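Long-range contacts in pyruvate formate-lyase 2 (Archaeoglobus fulgidus, PDB 2F3O), which is of unknown function but belongs to the glycyl radical enzymes and probably acts as a lyase: residues G539-G544 with G628-T633; I545-D550 with E653-G658; P657-S662 with N687-T692; A672-A677 with L691-S696. All coordinates share one frame; numbering follows the deposited sequence.

Contact 1: G539-G544 with G628-T633; sequences GIQAVG and GCYPMT
Two backbone hydrogen bonds join Gly628 to the residues on both sides of Gln541, the signature of a parallel bridge. Gly628 N donates to Ile540 O at 2.8 Å (163° at the hydrogen), and Gly628 O accepts from Ala542 N at 2.9 Å. The same oxygen, Gly628 O, lies 3.2 Å from Gln541 CA in a CA-H...O contact.

The side-chain contact is a stack. Gln541 lays its CG over one face of the Tyr630 ring, 3.6 Å from the centroid and displaced toward the rim, and its amide lies nearly parallel to the ring, with 8° between the planes. A bend at chi2 (57°) turns CD back over Tyr630 CE2, 3.4 Å away. The polar ends bond to strand 435-445, with Gln541 NE2 to Asp440 OD1 and Tyr630 OH to Ser439 O. Tyr630 OH also has a weak bond to a glycerol, probably from the crystallisation liquor.

The apolar remainder is modest: Ala542 CB meets Cys629 SG at 4.3 Å.

Gly628 thus ends strand 624-628 in parallel pairing with strand 535-543, which on its other side pairs with strand 435-445, consistent with the alpha/beta barrel of glycyl radical enzymes.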
loop_
_atom_site.group_PDB
_atom_site.type_symbol
_atom_site.label_atom_id
_atom_site.label_comp_id
_atom_site.label_asym_id
_atom_site.label_seq_id
_atom_site.Cartn_x
_atom_site.Cartn_y
_atom_site.Cartn_z
ATOM N N GLY A 539 -6.467 25.262 0.266
ATOM C CA GLY A 539 -7.387 26.276 -0.258
ATOM C C GLY A 539 -6.710 27.410 -0.989
ATOM O O GLY A 539 -5.954 28.162 -0.392
ATOM N N ILE A 540 -6.937 27.538 -2.288
ATOM C CA ILE A 540 -6.397 28.706 -2.992
ATOM C C ILE A 540 -7.495 29.554 -3.627
ATOM O O ILE A 540 -8.516 29.024 -4.047
ATOM C CB ILE A 540 -5.283 28.356 -4.008
ATOM C CG1 ILE A 540 -5.798 27.408 -5.077
ATOM C CG2 ILE A 540 -4.072 27.760 -3.309
ATOM C CD1 ILE A 540 -4.723 26.953 -6.022
ATOM N N GLN A 541 -7.303 30.877 -3.632
ATOM C CA GLN A 541 -8.401 31.844 -3.910
ATOM C C GLN A 541 -8.258 32.668 -5.162
ATOM O O GLN A 541 -7.183 33.175 -5.459
ATOM C CB GLN A 541 -8.555 32.840 -2.773
ATOM C CG GLN A 541 -9.335 32.338 -1.608
ATOM C CD GLN A 541 -8.775 31.065 -0.995
ATOM O OE1 GLN A 541 -9.288 29.981 -1.245
ATOM N NE2 GLN A 541 -7.705 31.184 -0.226
ATOM N N ALA A 542 -9.366 32.830 -5.874
ATOM C CA ALA A 542 -9.397 33.697 -7.049
ATOM C C ALA A 542 -9.768 35.120 -6.662
ATOM O O ALA A 542 -10.795 35.366 -6.042
ATOM C CB ALA A 542 -10.371 33.174 -8.053
ATOM N N VAL A 543 -8.915 36.066 -7.003
ATOM C CA VAL A 543 -9.327 37.446 -6.899
ATOM C C VAL A 543 -9.333 38.151 -8.264
ATOM O O VAL A 543 -8.411 37.987 -9.090
ATOM C CB VAL A 543 -8.612 38.221 -5.743
ATOM C CG1 VAL A 543 -7.587 37.354 -5.032
ATOM C CG2 VAL A 543 -8.016 39.526 -6.217
ATOM N N GLY A 544 -10.429 38.873 -8.511
ATOM C CA GLY A 544 -10.609 39.653 -9.737
ATOM C C GLY A 544 -11.447 38.930 -10.774
ATOM O O GLY A 544 -11.229 39.076 -11.980
ATOM N N GLY A 628 -11.221 28.469 -3.809
ATOM C CA GLY A 628 -12.014 29.474 -3.085
ATOM C C GLY A 628 -12.127 30.802 -3.823
ATOM O O GLY A 628 -11.371 31.064 -4.759
ATOM N N CYS A 629 -13.073 31.646 -3.412
ATOM C CA CYS A 629 -13.145 32.997 -3.968
ATOM C C CYS A 629 -13.399 34.085 -2.945
ATOM O O CYS A 629 -14.542 34.497 -2.741
ATOM C CB CYS A 629 -14.213 33.089 -5.048
ATOM S SG CYS A 629 -13.950 34.523 -6.094
ATOM N N TYR A 630 -12.340 34.567 -2.316
ATOM C CA TYR A 630 -12.492 35.632 -1.351
ATOM C C TYR A 630 -11.211 36.428 -1.355
ATOM O O TYR A 630 -10.157 35.866 -1.629
ATOM C CB TYR A 630 -12.868 35.096 0.049
ATOM C CG TYR A 630 -11.841 34.266 0.754
ATOM C CD1 TYR A 630 -10.842 34.854 1.529
ATOM C CD2 TYR A 630 -11.893 32.889 0.680
ATOM C CE1 TYR A 630 -9.902 34.090 2.167
ATOM C CE2 TYR A 630 -10.980 32.113 1.334
ATOM C CZ TYR A 630 -9.974 32.713 2.060
ATOM O OH TYR A 630 -9.060 31.921 2.701
ATOM N N PRO A 631 -11.292 37.740 -1.081
ATOM C CA PRO A 631 -10.135 38.565 -1.341
ATOM C C PRO A 631 -9.165 38.902 -0.222
ATOM O O PRO A 631 -8.032 39.256 -0.543
ATOM C CB PRO A 631 -10.774 39.870 -1.799
ATOM C CG PRO A 631 -12.030 39.939 -1.041
ATOM C CD PRO A 631 -12.443 38.558 -0.658
ATOM N N MET A 632 -9.579 38.809 1.045
ATOM C CA MET A 632 -8.989 39.622 2.138
ATOM C C MET A 632 -9.002 41.077 1.692
ATOM O O MET A 632 -10.033 41.555 1.246
ATOM C CB MET A 632 -7.584 39.172 2.579
ATOM C CG MET A 632 -7.514 37.740 3.119
ATOM S SD MET A 632 -8.806 37.293 4.298
ATOM C CE MET A 632 -8.430 38.373 5.679
ATOM N N THR A 633 -7.882 41.784 1.773
ATOM C CA THR A 633 -7.825 43.053 1.047
ATOM C C THR A 633 -6.805 42.996 -0.075
ATOM O O THR A 633 -6.283 44.025 -0.483
ATOM C CB THR A 633 -7.608 44.336 1.939
ATOM O OG1 THR A 633 -6.284 44.371 2.472
ATOM C CG2 THR A 633 -8.610 44.414 3.074
#

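Contact 2: I545-D550 with E653-G658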
loop_
_atom_site.group_PDB
_atom_site.type_symbol
_atom_site.label_atom_id
_atom_site.label_comp_id
_atom_site.label_asym_id
_atom_site.label_seq_id
_atom_site.Cartn_x
_atom_site.Cartn_y
_atom_site.Cartn_z
ATOM N N ILE A 545 -12.409 38.143 -10.315
ATOM C CA ILE A 545 -13.139 37.302 -11.243
ATOM C C ILE A 545 -14.126 38.112 -12.032
ATOM O O ILE A 545 -14.418 37.782 -13.179
ATOM C CB ILE A 545 -13.807 36.076 -10.582
ATOM C CG1 ILE A 545 -14.806 36.474 -9.501
ATOM C CG2 ILE A 545 -12.766 35.212 -9.981
ATOM C CD1 ILE A 545 -15.848 35.406 -9.257
ATOM N N ALA A 546 -14.607 39.199 -11.437
ATOM C CA ALA A 546 -15.492 40.085 -12.169
ATOM C C ALA A 546 -14.717 41.034 -13.080
ATOM O O ALA A 546 -15.213 41.397 -14.124
ATOM C CB ALA A 546 -16.411 40.837 -11.253
ATOM N N ASP A 547 -13.497 41.403 -12.710
ATOM C CA ASP A 547 -12.682 42.251 -13.580
ATOM C C ASP A 547 -12.341 41.613 -14.906
ATOM O O ASP A 547 -12.321 42.293 -15.917
ATOM C CB ASP A 547 -11.413 42.708 -12.886
ATOM C CG ASP A 547 -11.680 43.813 -11.921
ATOM O OD1 ASP A 547 -12.120 44.900 -12.359
ATOM O OD2 ASP A 547 -11.501 43.578 -10.718
ATOM N N VAL A 548 -12.084 40.307 -14.907
ATOM C CA VAL A 548 -11.828 39.592 -16.163
ATOM C C VAL A 548 -13.134 39.257 -16.857
ATOM O O VAL A 548 -13.187 39.290 -18.069
ATOM C CB VAL A 548 -10.962 38.327 -15.978
ATOM C CG1 VAL A 548 -9.653 38.694 -15.381
ATOM C CG2 VAL A 548 -11.618 37.390 -15.050
ATOM N N GLY A 549 -14.180 38.966 -16.086
ATOM C CA GLY A 549 -15.487 38.711 -16.645
ATOM C C GLY A 549 -15.962 39.914 -17.443
ATOM O O GLY A 549 -16.324 39.789 -18.611
ATOM N N ASP A 550 -15.951 41.080 -16.800
ATOM C CA ASP A 550 -16.411 42.338 -17.398
ATOM C C ASP A 550 -15.577 42.796 -18.583
ATOM O O ASP A 550 -16.130 43.306 -19.558
ATOM C CB ASP A 550 -16.462 43.455 -16.354
ATOM C CG ASP A 550 -17.585 43.267 -15.367
ATOM O OD1 ASP A 550 -18.403 42.340 -15.575
ATOM O OD2 ASP A 550 -17.646 44.043 -14.388
ATOM N N GLU A 653 -6.138 50.833 -9.849
ATOM C CA GLU A 653 -7.406 50.808 -9.125
ATOM C C GLU A 653 -7.670 49.410 -8.574
ATOM O O GLU A 653 -7.202 48.435 -9.158
ATOM C CB GLU A 653 -8.563 51.277 -10.036
ATOM C CG GLU A 653 -8.856 52.801 -10.026
ATOM C CD GLU A 653 -9.966 53.221 -11.038
ATOM O OE1 GLU A 653 -10.019 54.430 -11.385
ATOM O OE2 GLU A 653 -10.777 52.360 -11.494
ATOM N N PRO A 654 -8.383 49.314 -7.426
ATOM C CA PRO A 654 -8.822 48.066 -6.801
ATOM C C PRO A 654 -9.545 47.088 -7.721
ATOM O O PRO A 654 -10.232 47.496 -8.655
ATOM C CB PRO A 654 -9.805 48.548 -5.743
ATOM C CG PRO A 654 -9.286 49.838 -5.346
ATOM C CD PRO A 654 -8.777 50.470 -6.600
ATOM N N LEU A 655 -9.383 45.802 -7.440
ATOM C CA LEU A 655 -10.099 44.768 -8.151
ATOM C C LEU A 655 -11.390 44.474 -7.400
ATOM O O LEU A 655 -11.655 45.085 -6.374
ATOM C CB LEU A 655 -9.235 43.514 -8.265
ATOM C CG LEU A 655 -7.914 43.617 -9.036
ATOM C CD1 LEU A 655 -7.127 42.369 -8.786
ATOM C CD2 LEU A 655 -8.114 43.816 -10.538
ATOM N N ASN A 656 -12.210 43.562 -7.898
ATOM C CA ASN A 656 -13.462 43.308 -7.208
ATOM C C ASN A 656 -13.264 42.331 -6.054
ATOM O O ASN A 656 -12.400 41.456 -6.127
ATOM C CB ASN A 656 -14.545 42.824 -8.168
ATOM C CG ASN A 656 -14.333 41.412 -8.614
ATOM O OD1 ASN A 656 -13.530 41.146 -9.519
ATOM N ND2 ASN A 656 -15.075 40.484 -8.009
ATOM N N PRO A 657 -14.045 42.491 -4.971
ATOM C CA PRO A 657 -13.811 41.661 -3.804
ATOM C C PRO A 657 -14.708 40.413 -3.705
ATOM O O PRO A 657 -15.938 40.520 -3.545
ATOM C CB PRO A 657 -14.093 42.627 -2.647
ATOM C CG PRO A 657 -15.039 43.670 -3.224
ATOM C CD PRO A 657 -15.129 43.453 -4.718
ATOM N N GLY A 658 -14.079 39.241 -3.778
ATOM C CA GLY A 658 -14.791 37.980 -3.632
ATOM C C GLY A 658 -15.673 37.733 -4.831
ATOM O O GLY A 658 -15.252 37.900 -5.975
#
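Asn656 and Asp547 bind each other's segments reciprocally, each offering a side-chain oxygen to backbone N-H of the other segment: two for Asn656, one for Asp547. Asn656 OD1 accepts from Ala546 N at 2.9 Å and from Asp547 N at 3.2 Å. Both donors stand above the same face of the amide plane, and both bonds are bent. In return Asp547 OD2 accepts from Asn656 N at 2.9 Å, met nearly along its C-O axis. The two side chains run alongside each other in opposite senses, carboxylate and amide planes 55° apart. Asn656 CG, between the backbone N and the carbonyl carbon (chi1 74°), sits over the opening turn of helix 545-560, and ND2 turns to Ser660 O.

Van der Waals contacts of carbon with polar groups surround these bonds. Ala546 CB lies 3.4 Å from Asn656 CG, Leu655 CD2 comes within 3.8 Å of Asp547 CG, and Ile545 CG1 is 3.8 Å from Gly658 O.

Since the two N-H groups taken by Asn656 OD1 belong to the first turn of the helix, its positive end would polarise the amide carbonyl, and probably also favours the ionised form of the buried Asp547.

Contact 3: P657-S662 with N687-T692; sequences PGVSPS and NGASLT
Val659 and Ser660 bring the end of a tight turn against Ser690, Leu691 and Thr692, and here the two segments are closely knit. Pro657 to Ser660 form a type II' beta turn, closed by Ser660 N on Pro657 O, with Gly658 in the positive-phi corner. From that turn Val659 N donates to Ser690 O at 2.9 Å and 161°, while Gly658 CA adds a CA-H...O contact to Ser690 O at 3.4 Å. Val659 CG2 packs on the same carbonyl, 3.3 Å from Ser690 O, and lies 3.8 Å from Leu691 CB. One residue on, Ser660 OG sits beside its own backbone N (chi1 -49°) and accepts from Thr692 N at 2.9 Å, an almost straight bond of 165°. Leu691 CD1 packs against the same hydroxyl oxygen, Ser660 OG, at 3.4 Å.

The flanks are looser. On the Ala689 side methyl meets methyl, Val659 CG1 lying 4.1 Å from Ala689 CB. At the far end Thr692 is partly open to solvent, and its CB approaches Ser660 OG no nearer than 4.2 Å.

Around this core, Leu691 N bonds to His722 ND1 and Thr692 OG1 to Gln724 NE2 of strand 722-728. Ser690 OG reaches Ala751 O, next to the predicted radical site Gly752, and Pro661 leans on Val673 of helix 670-677.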
loop_
_atom_site.group_PDB
_atom_site.type_symbol
_atom_site.label_atom_id
_atom_site.label_comp_id
_atom_site.label_asym_id
_atom_site.label_seq_id
_atom_site.Cartn_x
_atom_site.Cartn_y
_atom_site.Cartn_z
ATOM N N PRO A 657 -14.045 42.491 -4.971
ATOM C CA PRO A 657 -13.811 41.661 -3.804
ATOM C C PRO A 657 -14.708 40.413 -3.705
ATOM O O PRO A 657 -15.938 40.520 -3.545
ATOM C CB PRO A 657 -14.093 42.627 -2.647
ATOM C CG PRO A 657 -15.039 43.670 -3.224
ATOM C CD PRO A 657 -15.129 43.453 -4.718
ATOM N N GLY A 658 -14.079 39.241 -3.778
ATOM C CA GLY A 658 -14.791 37.980 -3.632
ATOM C C GLY A 658 -15.673 37.733 -4.831
ATOM O O GLY A 658 -15.252 37.900 -5.975
ATOM N N VAL A 659 -16.917 37.365 -4.565
ATOM C CA VAL A 659 -17.887 37.192 -5.628
ATOM C C VAL A 659 -18.787 38.418 -5.706
ATOM O O VAL A 659 -19.878 38.369 -6.281
ATOM C CB VAL A 659 -18.700 35.894 -5.461
ATOM C CG1 VAL A 659 -17.787 34.712 -5.644
ATOM C CG2 VAL A 659 -19.359 35.829 -4.105
ATOM N N SER A 660 -18.318 39.521 -5.127
ATOM C CA SER A 660 -19.060 40.768 -5.157
ATOM C C SER A 660 -18.587 41.602 -6.354
ATOM O O SER A 660 -17.394 41.606 -6.671
ATOM C CB SER A 660 -18.897 41.528 -3.833
ATOM O OG SER A 660 -19.130 40.702 -2.702
ATOM N N PRO A 661 -19.528 42.284 -7.041
ATOM C CA PRO A 661 -19.282 43.097 -8.233
ATOM C C PRO A 661 -18.300 44.225 -8.021
ATOM O O PRO A 661 -18.022 44.594 -6.878
ATOM C CB PRO A 661 -20.658 43.692 -8.544
ATOM C CG PRO A 661 -21.475 43.497 -7.337
ATOM C CD PRO A 661 -20.964 42.258 -6.710
ATOM N N SER A 662 -17.788 44.777 -9.117
ATOM C CA SER A 662 -16.877 45.913 -9.024
ATOM C C SER A 662 -17.522 47.140 -8.347
ATOM O O SER A 662 -18.758 47.264 -8.265
ATOM C CB SER A 662 -16.321 46.267 -10.400
ATOM O OG SER A 662 -15.324 45.347 -10.794
ATOM N N ASN A 687 -13.692 25.828 -1.073
ATOM C CA ASN A 687 -12.995 26.546 -0.015
ATOM C C ASN A 687 -13.710 27.846 0.388
ATOM O O ASN A 687 -13.169 28.654 1.116
ATOM C CB ASN A 687 -11.547 26.816 -0.417
ATOM C CG ASN A 687 -10.661 27.186 0.765
ATOM O OD1 ASN A 687 -10.384 26.374 1.644
ATOM N ND2 ASN A 687 -10.206 28.417 0.779
ATOM N N GLY A 688 -14.937 28.034 -0.094
ATOM C CA GLY A 688 -15.775 29.180 0.290
ATOM C C GLY A 688 -15.814 30.349 -0.681
ATOM O O GLY A 688 -14.958 30.470 -1.557
ATOM N N ALA A 689 -16.811 31.212 -0.518
ATOM C CA ALA A 689 -16.921 32.425 -1.334
ATOM C C ALA A 689 -17.309 33.587 -0.457
ATOM O O ALA A 689 -18.013 33.406 0.521
ATOM C CB ALA A 689 -17.943 32.258 -2.420
ATOM N N SER A 690 -16.846 34.781 -0.799
ATOM C CA SER A 690 -17.226 35.963 -0.040
ATOM C C SER A 690 -18.110 36.918 -0.835
ATOM O O SER A 690 -17.658 37.527 -1.809
ATOM C CB SER A 690 -15.996 36.707 0.447
ATOM O OG SER A 690 -16.326 38.021 0.842
ATOM N N LEU A 691 -19.363 37.035 -0.407
ATOM C CA LEU A 691 -20.275 38.046 -0.923
ATOM C C LEU A 691 -20.617 39.064 0.172
ATOM O O LEU A 691 -21.213 38.703 1.195
ATOM C CB LEU A 691 -21.550 37.401 -1.460
ATOM C CG LEU A 691 -22.656 38.351 -1.897
ATOM C CD1 LEU A 691 -22.174 39.212 -3.053
ATOM C CD2 LEU A 691 -23.912 37.575 -2.258
ATOM N N THR A 692 -20.242 40.327 -0.045
ATOM C CA THR A 692 -20.556 41.398 0.904
ATOM C C THR A 692 -21.582 42.362 0.347
ATOM O O THR A 692 -21.379 42.929 -0.725
ATOM C CB THR A 692 -19.336 42.228 1.185
ATOM O OG1 THR A 692 -18.213 41.362 1.328
ATOM C CG2 THR A 692 -19.535 43.049 2.440
#

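Contact 4: A672-A677 with L691-S696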
loop_
_atom_site.group_PDB
_atom_site.type_symbol
_atom_site.label_atom_id
_atom_site.label_comp_id
_atom_site.label_asym_id
_atom_site.label_seq_id
_atom_site.Cartn_x
_atom_site.Cartn_y
_atom_site.Cartn_z
ATOM N N ALA A 672 -30.595 42.485 -7.219
ATOM C CA ALA A 672 -29.962 42.149 -8.497
ATOM C C ALA A 672 -28.490 41.719 -8.382
ATOM O O ALA A 672 -27.980 40.995 -9.246
ATOM C CB ALA A 672 -30.099 43.309 -9.479
ATOM N N VAL A 673 -27.810 42.172 -7.331
ATOM C CA VAL A 673 -26.439 41.729 -7.055
ATOM C C VAL A 673 -26.451 40.259 -6.636
ATOM O O VAL A 673 -25.641 39.444 -7.105
ATOM C CB VAL A 673 -25.782 42.582 -5.958
ATOM C CG1 VAL A 673 -24.469 41.999 -5.555
ATOM C CG2 VAL A 673 -25.574 43.979 -6.454
ATOM N N ILE A 674 -27.415 39.937 -5.781
ATOM C CA ILE A 674 -27.588 38.593 -5.281
ATOM C C ILE A 674 -27.954 37.601 -6.402
ATOM O O ILE A 674 -27.427 36.486 -6.440
ATOM C CB ILE A 674 -28.588 38.593 -4.126
ATOM C CG1 ILE A 674 -28.019 39.426 -2.988
ATOM C CG2 ILE A 674 -28.884 37.199 -3.658
ATOM C CD1 ILE A 674 -28.992 39.679 -1.884
ATOM N N ASN A 675 -28.808 38.023 -7.337
ATOM C CA ASN A 675 -29.179 37.180 -8.479
ATOM C C ASN A 675 -27.964 36.898 -9.346
ATOM O O ASN A 675 -27.730 35.756 -9.727
ATOM C CB ASN A 675 -30.297 37.814 -9.311
ATOM C CG ASN A 675 -31.658 37.674 -8.661
ATOM O OD1 ASN A 675 -32.407 36.753 -8.971
ATOM N ND2 ASN A 675 -31.981 38.576 -7.741
ATOM N N SER A 676 -27.186 37.943 -9.608
ATOM C CA SER A 676 -25.931 37.824 -10.334
ATOM C C SER A 676 -24.951 36.867 -9.663
ATOM O O SER A 676 -24.369 36.010 -10.333
ATOM C CB SER A 676 -25.255 39.192 -10.464
ATOM O OG SER A 676 -25.546 39.811 -11.698
ATOM N N ALA A 677 -24.783 37.020 -8.345
ATOM C CA ALA A 677 -23.838 36.211 -7.563
ATOM C C ALA A 677 -24.273 34.759 -7.468
ATOM O O ALA A 677 -23.440 33.860 -7.400
ATOM C CB ALA A 677 -23.622 36.800 -6.170
ATOM N N LEU A 691 -19.363 37.035 -0.407
ATOM C CA LEU A 691 -20.275 38.046 -0.923
ATOM C C LEU A 691 -20.617 39.064 0.172
ATOM O O LEU A 691 -21.213 38.703 1.195
ATOM C CB LEU A 691 -21.550 37.401 -1.460
ATOM C CG LEU A 691 -22.656 38.351 -1.897
ATOM C CD1 LEU A 691 -22.174 39.212 -3.053
ATOM C CD2 LEU A 691 -23.912 37.575 -2.258
ATOM N N THR A 692 -20.242 40.327 -0.045
ATOM C CA THR A 692 -20.556 41.398 0.904
ATOM C C THR A 692 -21.582 42.362 0.347
ATOM O O THR A 692 -21.379 42.929 -0.725
ATOM C CB THR A 692 -19.336 42.228 1.185
ATOM O OG1 THR A 692 -18.213 41.362 1.328
ATOM C CG2 THR A 692 -19.535 43.049 2.440
ATOM N N ILE A 693 -22.671 42.571 1.077
ATOM C CA ILE A 693 -23.712 43.506 0.646
ATOM C C ILE A 693 -23.772 44.752 1.541
ATOM O O ILE A 693 -24.105 44.666 2.719
ATOM C CB ILE A 693 -25.083 42.792 0.547
ATOM C CG1 ILE A 693 -25.087 41.861 -0.661
ATOM C CG2 ILE A 693 -26.226 43.788 0.416
ATOM C CD1 ILE A 693 -24.617 42.553 -1.917
ATOM N N ASN A 694 -23.410 45.901 0.984
ATOM C CA ASN A 694 -23.374 47.145 1.757
ATOM C C ASN A 694 -24.607 48.010 1.534
ATOM O O ASN A 694 -24.893 48.431 0.414
ATOM C CB ASN A 694 -22.117 47.955 1.443
ATOM C CG ASN A 694 -20.871 47.315 1.979
ATOM O OD1 ASN A 694 -20.913 46.216 2.520
ATOM N ND2 ASN A 694 -19.748 47.998 1.834
ATOM N N LEU A 695 -25.325 48.274 2.618
ATOM C CA LEU A 695 -26.586 48.991 2.556
ATOM C C LEU A 695 -26.533 50.268 3.390
ATOM O O LEU A 695 -25.985 50.275 4.498
ATOM C CB LEU A 695 -27.723 48.097 3.055
ATOM C CG LEU A 695 -28.238 47.035 2.090
ATOM C CD1 LEU A 695 -29.158 46.083 2.812
ATOM C CD2 LEU A 695 -28.954 47.685 0.923
ATOM N N SER A 696 -27.095 51.344 2.835
ATOM C CA SER A 696 -27.332 52.604 3.550
ATOM C C SER A 696 -28.398 52.365 4.615
ATOM O O SER A 696 -29.336 51.605 4.381
ATOM C CB SER A 696 -27.794 53.671 2.541
ATOM O OG SER A 696 -28.314 54.835 3.160
#
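Val673, Ile674 and Ala677 meet Leu691 and Ile693 through aliphatic carbons alone, so no ring, amide or carboxylate lends a face or an edge to this contact. The motif is a helix lying on a beta sheet: helix 670-677 packs against strand 692-696, which runs parallel to strand 722-728 in the sheet. Residue numbers rise along the helix as they fall along the strand, pairing Val673 with Ile693 and Ala677 with Leu691, whose CA atoms are 8.4 and 7.8 Å apart. One turn of helix is thereby matched to two alternate residues of the extended chain, and no hydrogen bond links them.

Ala677 CB fits against both branches of Leu691, 4.0 Å from CD2 and 4.2 Å from CD1. Leu691 CD1 also faces Val673 CG1, more loosely, at 4.4 Å. Ile674 joins from the side, CG1 to Ile693 CG1 at 4.5 Å, and packs as well on Leu711 and Ser715 of helix 704-717. Phe725 of the neighbouring strand touches Ile693.

Val673 and Ile693 meet tip to tip: with CG1 of Val673 anti to the backbone N (chi1 172°), that methyl ends 3.7 Å from Ile693 CD1.

Contacts 1, 2 and 3 touch one another in a cluster, and contact 4 joins it through contact 3. Contacts 1 and 3, with centres about 8 Å apart, are stitched by probable hydrogen bonds from Cys629 N to Gly688 O (2.9 Å) and from Ser690 N to Cys629 O (3.0 Å). Contact 2 meets contact 1 where Gly544 CA lies 3.3 Å from Asn656 OD1, and shares Pro657 and Gly658 with contact 3. Contact 4 shares Leu691 and Thr692 with contact 3; its centre lies about 17 Å from that of contact 1. Contacts 1 and 3 both touch Ala751, the residue before the predicted radical site Gly752: Pro631 packs on it and Ser690 OG bonds to its O.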